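Local coordinates for 16.4 kDa salivary peptide (Culex quinquefasciatus, PDB 7KC8), which is a mosquito salivary protein of unknown function whose ricin-type beta-trefoil fold suggests that it may bind sugars, at residues T82-W87 / I98-Y103; P70-K75 / V115-M120; E105-S110 / D126-Q131. All blocks are in the same frame, centred on the assembly; numbering follows the deposited sequence.

Interaction 1: T82-W87 / I98-Y103; sequences TDANVW and ISNVKY
Two direct hydrogen bonds and one water hold the loop 82-87 against the end of strand 95-100 and the turn after it. The backbone bond from Val101 N to Val86 O is nearly straight, with an N-H...O angle of 174°. The other comes from a side chain: Asn100 ND2 reaches Ala84 O at 3.0 Å, bent to 132° and arriving from above the carbonyl plane, although the oxygen lies close to the plane of the amide. Water 1 accepts from both Val86 N and Lys102 N and so bridges the two backbones. Within the segments, Thr82 OG1 accepts from Ala84 N in an ST turn, while Asn100 OD1 accepts from Tyr103 N at 3.0 Å in the plane of its carbonyl, an Asx motif. With CG anti to its backbone N, Asn100 thus has its amide used at both ends, which fixes its rotation.

Packing centres on Trp87: Asn100 CB lies 3.6 Å from Trp87 CZ3, and Asn100 ND2 stands over one face of the indole, near its rim, with the amide turned 79° from the ring plane. Trp87 CE3 also packs on Ile98 CG2 (3.7 Å), and Trp87 NE1 bonds to Leu61 O outside the segments. Farther out, Val86 CG1 touches Val101 CG2 at 3.7 Å, and Ala84 CB rests against Tyr103 CE2.

Opposite charges are near but not in contact: Asp83 OD2 and Lys102 NZ are 4.4 Å apart, and their side chains cross at about a right angle.

Trp87 and Asn100 form an antiparallel non-hydrogen-bonded pair, 4.7 Å between CA atoms. They lie at the open end of the hairpin of strands 87-92 and 95-100, an antiparallel two-strand unit of the kind from which a beta-trefoil is built.

Interaction 2: P70-K75 / V115-M120; sequences PGRAVK and VVTKKM
Val74, Val116 and Thr117 lose the most surface where strand 72-77 pairs with strand 115-118. The short segments are antiparallel but strongly twisted, their N-to-C directions 131° apart.

Val74 is held through its backbone, Val74 N donating to Val115 O at 3.1 Å in the plane of the carbonyl. Its two methyls take different neighbours. CG1, anti to the backbone N, lies beside Val115 CG1; Val74 CG2, anti to the carbonyl carbon, meets Thr117 CG2 at 3.5 Å, tighter than usual van der Waals contact.

Thr117 joins this apolar contact to a polar one. Thr117 N gives the best-directed bond of the pairing, to Arg72 O at 3.0 Å on a lone pair, whereas the return bond from Arg72 N to Thr117 O is weak at 3.4 Å. A chi1 of 66° sets OG1 in the crowded position between backbone N and carbonyl carbon, where it lies alongside Arg72 CB and CD and at the edge of the guanidinium, near its plane. The polar partners lie outside the segments: Glu105 OE2 is hydrogen-bonded to Thr117 OG1 and forms a salt bridge with Arg72 NE, and Arg72 NH1 bonds to Glu64 O.

Val116 approaches the backbone instead. Val116 CA makes a CA-H...O contact of 3.0 Å with Arg72 O, and both its methyls lie near Pro70 O. Gly71 passes close beside it with a positive phi of 126°, in a conformation that suits glycine.

The chemistry implies a seam with two characters: methyl packing from Val74, and a buried charged end of Arg72 that is probably neutralised by Glu105, whose carboxylate would tend to stay ionised.

Interaction 3: E105-S110 / D126-Q131; sequences ECLVIS and DLWEIQ
Trp128 carries this contact, reaching strand 105-109 with the edge of its indole, without pairing with it: the axes of the two strand segments are 10.1 Å apart at their closest and cross at 83°. From CB, which points toward the other segment, chi1 of -72° sets CG anti to the carbonyl carbon, and a chi2 near a right angle turns the indole plane roughly perpendicular to the plane of CA, CB and CG. Trp128 CD1, next to CG on the pyrrole ring, is still 4.2 Å from Leu107 O. Beside it, Trp128 NE1 donates to Leu107 O at 3.1 Å, an almost straight bond of 167°. The acceptor is near the indole plane, yet the N-H comes from above the plane of the Leu107 carbonyl, away from its lone pairs.

Farther round the ring the contacts become apolar. Trp128 CZ2 meets the branch end of Leu107, with Leu107 CD2 at 3.6 Å and Leu107 CG just beyond. At the tip, Trp128 CH2 meets Ile109 CG1 at 3.6 Å and Ile109 CD1 slightly farther off, while CZ3 touches the same CD1 more loosely. Leu107 and Ile109 each cross the indole at about a right angle. A smaller contact lies at the start of the second segment, where Asp126 OD2 comes within 3.2 Å of Val108 CG2.

Among the strands, 105-109 runs antiparallel between 95-100 and 115-118, while 128-132 pairs with 8-12. Trp128 packs on Ile98 and Ile19, and meets Phe12 edge-to-face. The disulfide of Cys106 with Cys123 ties strand 105-109 to the loop leading from strand 115-118 into strand 128-132.

The three contacts form one connected region, with centres 11 Å apart between interactions 1 and 2 and between 2 and 3, and 14 Å between 1 and 3. Along the chain, interaction 1 is nested inside the loop closed by interaction 2, interaction 3 follows interaction 1, and the segments of interactions 2 and 3 alternate. Strands 95-100, 105-109, 115-118 and 72-77 are successive antiparallel neighbours and run through all three. Leu107 touches Trp87 from interaction 1, and Trp87 in turn packs on Thr117 and Val74 of interaction 2. Tyr103 makes a cation-pi contact with Arg72. Contacts of short and longer sequence range thus meet in adjoining parts of the fold, as expected of a closed beta-trefoil without helices.

Interaction 1: T82-W87 / I98-Y103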
# COMPACT_ATOMS: atom_id res chain seq x y z
N THR A 82 10.71 3.51 10.69
CA THR A 82 10.14 4.58 9.91
C THR A 82 8.94 5.15 10.65
O THR A 82 8.31 4.48 11.47
CB THR A 82 9.71 4.12 8.52
OG1 THR A 82 9.14 5.23 7.82
CG2 THR A 82 8.67 3.00 8.63
N ASP A 83 8.64 6.39 10.30
CA ASP A 83 7.51 7.15 10.81
C ASP A 83 6.36 7.23 9.81
O ASP A 83 5.30 7.77 10.14
CB ASP A 83 7.98 8.57 11.16
CG ASP A 83 7.15 9.19 12.24
OD1 ASP A 83 6.22 8.49 12.71
OD2 ASP A 83 7.43 10.36 12.63
N ALA A 84 6.56 6.72 8.59
CA ALA A 84 5.64 6.96 7.47
C ALA A 84 5.00 5.66 7.00
O ALA A 84 4.78 5.46 5.80
CB ALA A 84 6.37 7.66 6.32
N ASN A 85 4.72 4.76 7.94
CA ASN A 85 4.22 3.43 7.65
C ASN A 85 2.79 3.23 8.15
O ASN A 85 2.33 2.09 8.25
CB ASN A 85 5.13 2.38 8.27
CG ASN A 85 5.22 2.50 9.78
OD1 ASN A 85 4.61 3.39 10.40
ND2 ASN A 85 5.97 1.59 10.39
N VAL A 86 2.10 4.32 8.48
CA VAL A 86 0.73 4.28 8.98
C VAL A 86 -0.17 4.85 7.89
O VAL A 86 0.15 5.89 7.31
CB VAL A 86 0.58 5.08 10.29
CG1 VAL A 86 -0.89 5.24 10.65
CG2 VAL A 86 1.36 4.41 11.43
N TRP A 87 -1.28 4.16 7.62
CA TRP A 87 -2.12 4.46 6.46
C TRP A 87 -3.57 4.63 6.88
O TRP A 87 -4.11 3.80 7.61
CB TRP A 87 -2.03 3.35 5.42
CG TRP A 87 -0.66 3.17 4.92
CD1 TRP A 87 0.30 2.35 5.44
CD2 TRP A 87 -0.07 3.84 3.80
NE1 TRP A 87 1.46 2.46 4.69
CE2 TRP A 87 1.26 3.37 3.69
CE3 TRP A 87 -0.54 4.79 2.87
CZ2 TRP A 87 2.12 3.80 2.68
CZ3 TRP A 87 0.33 5.23 1.87
CH2 TRP A 87 1.64 4.74 1.79
N ILE A 98 -6.88 5.23 0.13
CA ILE A 98 -5.82 5.03 1.11
C ILE A 98 -4.97 6.28 1.12
O ILE A 98 -4.65 6.83 0.06
CB ILE A 98 -4.96 3.80 0.76
CG1 ILE A 98 -5.84 2.56 0.61
CG2 ILE A 98 -3.88 3.61 1.83
CD1 ILE A 98 -5.15 1.42 -0.12
N SER A 99 -4.58 6.72 2.31
CA SER A 99 -3.78 7.92 2.43
C SER A 99 -2.71 7.73 3.49
O SER A 99 -2.98 7.21 4.58
CB SER A 99 -4.65 9.11 2.79
OG SER A 99 -3.84 10.25 2.93
N ASN A 100 -1.50 8.19 3.18
CA ASN A 100 -0.43 8.16 4.18
C ASN A 100 -0.68 9.23 5.24
O ASN A 100 -0.84 10.40 4.92
CB ASN A 100 0.92 8.38 3.51
CG ASN A 100 2.05 8.35 4.50
OD1 ASN A 100 2.50 9.39 5.00
ND2 ASN A 100 2.52 7.14 4.82
N VAL A 101 -0.70 8.83 6.50
CA VAL A 101 -1.03 9.76 7.58
C VAL A 101 0.05 10.85 7.72
O VAL A 101 -0.27 12.04 7.79
CB VAL A 101 -1.26 9.01 8.90
CG1 VAL A 101 -1.43 9.99 10.08
CG2 VAL A 101 -2.47 8.05 8.76
N LYS A 102 1.33 10.46 7.74
CA LYS A 102 2.39 11.43 8.02
C LYS A 102 2.39 12.59 7.02
O LYS A 102 2.58 13.75 7.42
CB LYS A 102 3.77 10.76 7.99
CG LYS A 102 4.86 11.71 8.47
CD LYS A 102 6.27 11.18 8.26
CE LYS A 102 7.27 11.98 9.12
NZ LYS A 102 8.66 11.78 8.64
N TYR A 103 2.21 12.29 5.74
CA TYR A 103 2.29 13.30 4.69
C TYR A 103 0.94 13.69 4.10
O TYR A 103 0.90 14.59 3.25
CB TYR A 103 3.19 12.79 3.56
CG TYR A 103 4.60 12.49 4.02
CD1 TYR A 103 5.43 13.51 4.46
CD2 TYR A 103 5.10 11.19 4.00
CE1 TYR A 103 6.72 13.24 4.88
CE2 TYR A 103 6.39 10.92 4.40
CZ TYR A 103 7.19 11.95 4.85
OH TYR A 103 8.47 11.69 5.27
O HOH W 1 2.41 7.54 7.98

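Interaction 2: P70-K75 / V115-M120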
# COMPACT_ATOMS: atom_id res chain seq x y z
N PRO A 70 8.29 11.03 -10.42
CA PRO A 70 7.00 10.35 -10.55
C PRO A 70 6.12 10.40 -9.31
O PRO A 70 4.99 9.90 -9.35
CB PRO A 70 7.41 8.91 -10.87
CG PRO A 70 8.74 8.75 -10.22
CD PRO A 70 9.42 10.08 -10.32
N GLY A 71 6.57 10.99 -8.20
CA GLY A 71 5.81 11.03 -6.98
C GLY A 71 6.60 10.49 -5.81
O GLY A 71 7.71 9.99 -5.95
N ARG A 72 5.99 10.59 -4.62
CA ARG A 72 6.63 10.11 -3.40
C ARG A 72 6.62 8.59 -3.39
O ARG A 72 5.56 7.97 -3.27
CB ARG A 72 5.93 10.67 -2.17
CG ARG A 72 6.57 10.22 -0.85
CD ARG A 72 5.81 10.71 0.35
NE ARG A 72 5.63 12.15 0.33
CZ ARG A 72 6.51 13.02 0.84
NH1 ARG A 72 7.63 12.59 1.41
NH2 ARG A 72 6.26 14.31 0.77
N ALA A 73 7.80 7.99 -3.49
CA ALA A 73 7.89 6.54 -3.65
C ALA A 73 7.40 5.82 -2.41
O ALA A 73 7.66 6.25 -1.28
CB ALA A 73 9.33 6.12 -3.97
N VAL A 74 6.67 4.74 -2.62
CA VAL A 74 6.13 3.86 -1.59
C VAL A 74 6.81 2.50 -1.74
O VAL A 74 6.91 1.97 -2.85
CB VAL A 74 4.60 3.74 -1.73
CG1 VAL A 74 4.00 2.65 -0.83
CG2 VAL A 74 3.92 5.09 -1.49
N LYS A 75 7.30 1.95 -0.63
CA LYS A 75 7.90 0.62 -0.63
C LYS A 75 7.69 -0.01 0.74
O LYS A 75 7.00 0.55 1.60
CB LYS A 75 9.38 0.70 -1.06
CG LYS A 75 10.24 1.72 -0.35
N VAL A 115 4.26 3.17 -7.80
CA VAL A 115 3.45 3.15 -6.59
C VAL A 115 3.92 4.30 -5.72
O VAL A 115 5.03 4.27 -5.18
CB VAL A 115 3.53 1.80 -5.85
CG1 VAL A 115 2.61 1.79 -4.61
CG2 VAL A 115 3.14 0.67 -6.78
N VAL A 116 3.09 5.32 -5.59
CA VAL A 116 3.48 6.60 -5.02
C VAL A 116 2.30 7.17 -4.25
O VAL A 116 1.15 6.77 -4.43
CB VAL A 116 3.92 7.62 -6.11
CG1 VAL A 116 5.07 7.08 -6.96
CG2 VAL A 116 2.73 7.99 -7.01
N THR A 117 2.61 8.18 -3.46
CA THR A 117 1.57 9.00 -2.83
C THR A 117 1.59 10.35 -3.55
O THR A 117 2.62 10.73 -4.07
CB THR A 117 1.66 8.97 -1.30
OG1 THR A 117 2.86 9.60 -0.89
CG2 THR A 117 1.59 7.56 -0.76
N LYS A 118 0.46 11.03 -3.58
CA LYS A 118 0.36 12.33 -4.25
C LYS A 118 -0.62 13.21 -3.49
O LYS A 118 -1.69 12.73 -3.16
CB LYS A 118 -0.21 12.17 -5.66
CG LYS A 118 0.70 11.51 -6.68
N LYS A 119 -0.25 14.46 -3.26
CA LYS A 119 -1.19 15.39 -2.58
C LYS A 119 -2.31 15.74 -3.56
O LYS A 119 -2.00 16.11 -4.67
CB LYS A 119 -0.51 16.68 -2.12
CG LYS A 119 -1.20 17.34 -0.95
N MET A 120 -3.55 15.54 -3.12
CA MET A 120 -4.74 15.84 -3.89
C MET A 120 -5.73 16.55 -2.97
O MET A 120 -5.72 16.35 -1.75
CB MET A 120 -5.37 14.56 -4.47
CG MET A 120 -4.40 13.65 -5.19
SD MET A 120 -5.20 12.25 -6.01
CE MET A 120 -6.13 13.12 -7.27

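Interaction 3: E105-S110 / D126-Q131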
# COMPACT_ATOMS: atom_id res chain seq x y z
N GLU A 105 -1.08 12.28 1.87
CA GLU A 105 -1.03 12.11 0.39
C GLU A 105 -1.71 10.79 0.07
O GLU A 105 -1.56 9.87 0.81
CB GLU A 105 0.40 12.08 -0.11
CG GLU A 105 0.92 13.38 -0.62
CD GLU A 105 2.43 13.47 -0.56
OE1 GLU A 105 2.93 14.46 -0.07
OE2 GLU A 105 3.07 12.53 -0.99
N CYS A 106 -2.39 10.74 -1.06
CA CYS A 106 -3.16 9.54 -1.46
C CYS A 106 -2.25 8.46 -2.03
O CYS A 106 -1.36 8.77 -2.78
CB CYS A 106 -4.21 9.89 -2.50
SG CYS A 106 -5.11 11.40 -2.11
N LEU A 107 -2.50 7.23 -1.64
CA LEU A 107 -1.78 6.14 -2.30
C LEU A 107 -2.44 5.93 -3.66
O LEU A 107 -3.66 5.94 -3.77
CB LEU A 107 -1.81 4.87 -1.46
CG LEU A 107 -0.98 3.77 -2.08
CD1 LEU A 107 0.49 4.05 -1.91
CD2 LEU A 107 -1.36 2.44 -1.48
N VAL A 108 -1.61 5.70 -4.65
CA VAL A 108 -2.06 5.61 -6.05
C VAL A 108 -1.06 4.78 -6.85
O VAL A 108 0.06 4.65 -6.43
CB VAL A 108 -2.10 7.07 -6.53
CG1 VAL A 108 -1.14 7.38 -7.66
CG2 VAL A 108 -3.48 7.63 -6.72
N ILE A 109 -1.52 4.17 -7.93
CA ILE A 109 -0.61 3.54 -8.92
C ILE A 109 -0.64 4.47 -10.13
O ILE A 109 -1.69 4.72 -10.64
CB ILE A 109 -0.97 2.09 -9.22
CG1 ILE A 109 -0.84 1.22 -7.98
CG2 ILE A 109 -0.12 1.57 -10.35
CD1 ILE A 109 -1.04 -0.23 -8.25
N SER A 110 0.51 4.95 -10.56
CA SER A 110 0.59 5.94 -11.63
C SER A 110 0.38 5.30 -13.00
O SER A 110 0.36 4.08 -13.15
CB SER A 110 1.94 6.66 -11.61
OG SER A 110 2.88 5.94 -12.40
N ASP A 126 -9.54 8.24 -6.63
CA ASP A 126 -8.40 7.35 -6.82
C ASP A 126 -8.58 6.15 -5.90
O ASP A 126 -7.84 5.96 -4.93
CB ASP A 126 -7.11 8.09 -6.55
CG ASP A 126 -6.77 9.04 -7.65
OD1 ASP A 126 -7.34 10.15 -7.69
OD2 ASP A 126 -5.92 8.68 -8.49
N LEU A 127 -9.57 5.33 -6.23
CA LEU A 127 -10.07 4.30 -5.34
C LEU A 127 -9.40 2.96 -5.60
O LEU A 127 -8.93 2.66 -6.70
CB LEU A 127 -11.59 4.15 -5.49
CG LEU A 127 -12.43 5.40 -5.25
CD1 LEU A 127 -13.92 5.06 -5.27
CD2 LEU A 127 -12.05 6.06 -3.92
N TRP A 128 -9.38 2.15 -4.56
CA TRP A 128 -8.78 0.83 -4.56
C TRP A 128 -9.86 -0.22 -4.40
O TRP A 128 -10.87 0.01 -3.72
CB TRP A 128 -7.79 0.70 -3.40
CG TRP A 128 -6.56 1.48 -3.61
CD1 TRP A 128 -6.36 2.81 -3.33
CD2 TRP A 128 -5.34 0.98 -4.13
NE1 TRP A 128 -5.07 3.16 -3.65
CE2 TRP A 128 -4.42 2.05 -4.15
CE3 TRP A 128 -4.93 -0.27 -4.59
CZ2 TRP A 128 -3.12 1.90 -4.60
CZ3 TRP A 128 -3.65 -0.42 -5.05
CH2 TRP A 128 -2.75 0.66 -5.04
N GLU A 129 -9.64 -1.38 -4.99
CA GLU A 129 -10.46 -2.55 -4.70
C GLU A 129 -9.72 -3.39 -3.66
O GLU A 129 -8.59 -3.84 -3.91
CB GLU A 129 -10.76 -3.37 -5.96
N ILE A 130 -10.33 -3.56 -2.49
CA ILE A 130 -9.71 -4.36 -1.40
C ILE A 130 -10.53 -5.64 -1.22
O ILE A 130 -11.46 -5.65 -0.45
CB ILE A 130 -9.52 -3.53 -0.11
CG1 ILE A 130 -8.83 -2.19 -0.41
CG2 ILE A 130 -8.73 -4.32 0.92
CD1 ILE A 130 -8.53 -1.35 0.79
N GLN A 131 -10.17 -6.65 -1.98
CA GLN A 131 -10.88 -7.95 -2.02
C GLN A 131 -10.23 -8.88 -1.00
O GLN A 131 -9.06 -9.16 -1.13
CB GLN A 131 -10.92 -8.43 -3.47
CG GLN A 131 -11.24 -9.90 -3.66
CD GLN A 131 -12.26 -10.14 -4.73
OE1 GLN A 131 -11.94 -10.30 -5.90
NE2 GLN A 131 -13.51 -10.18 -4.33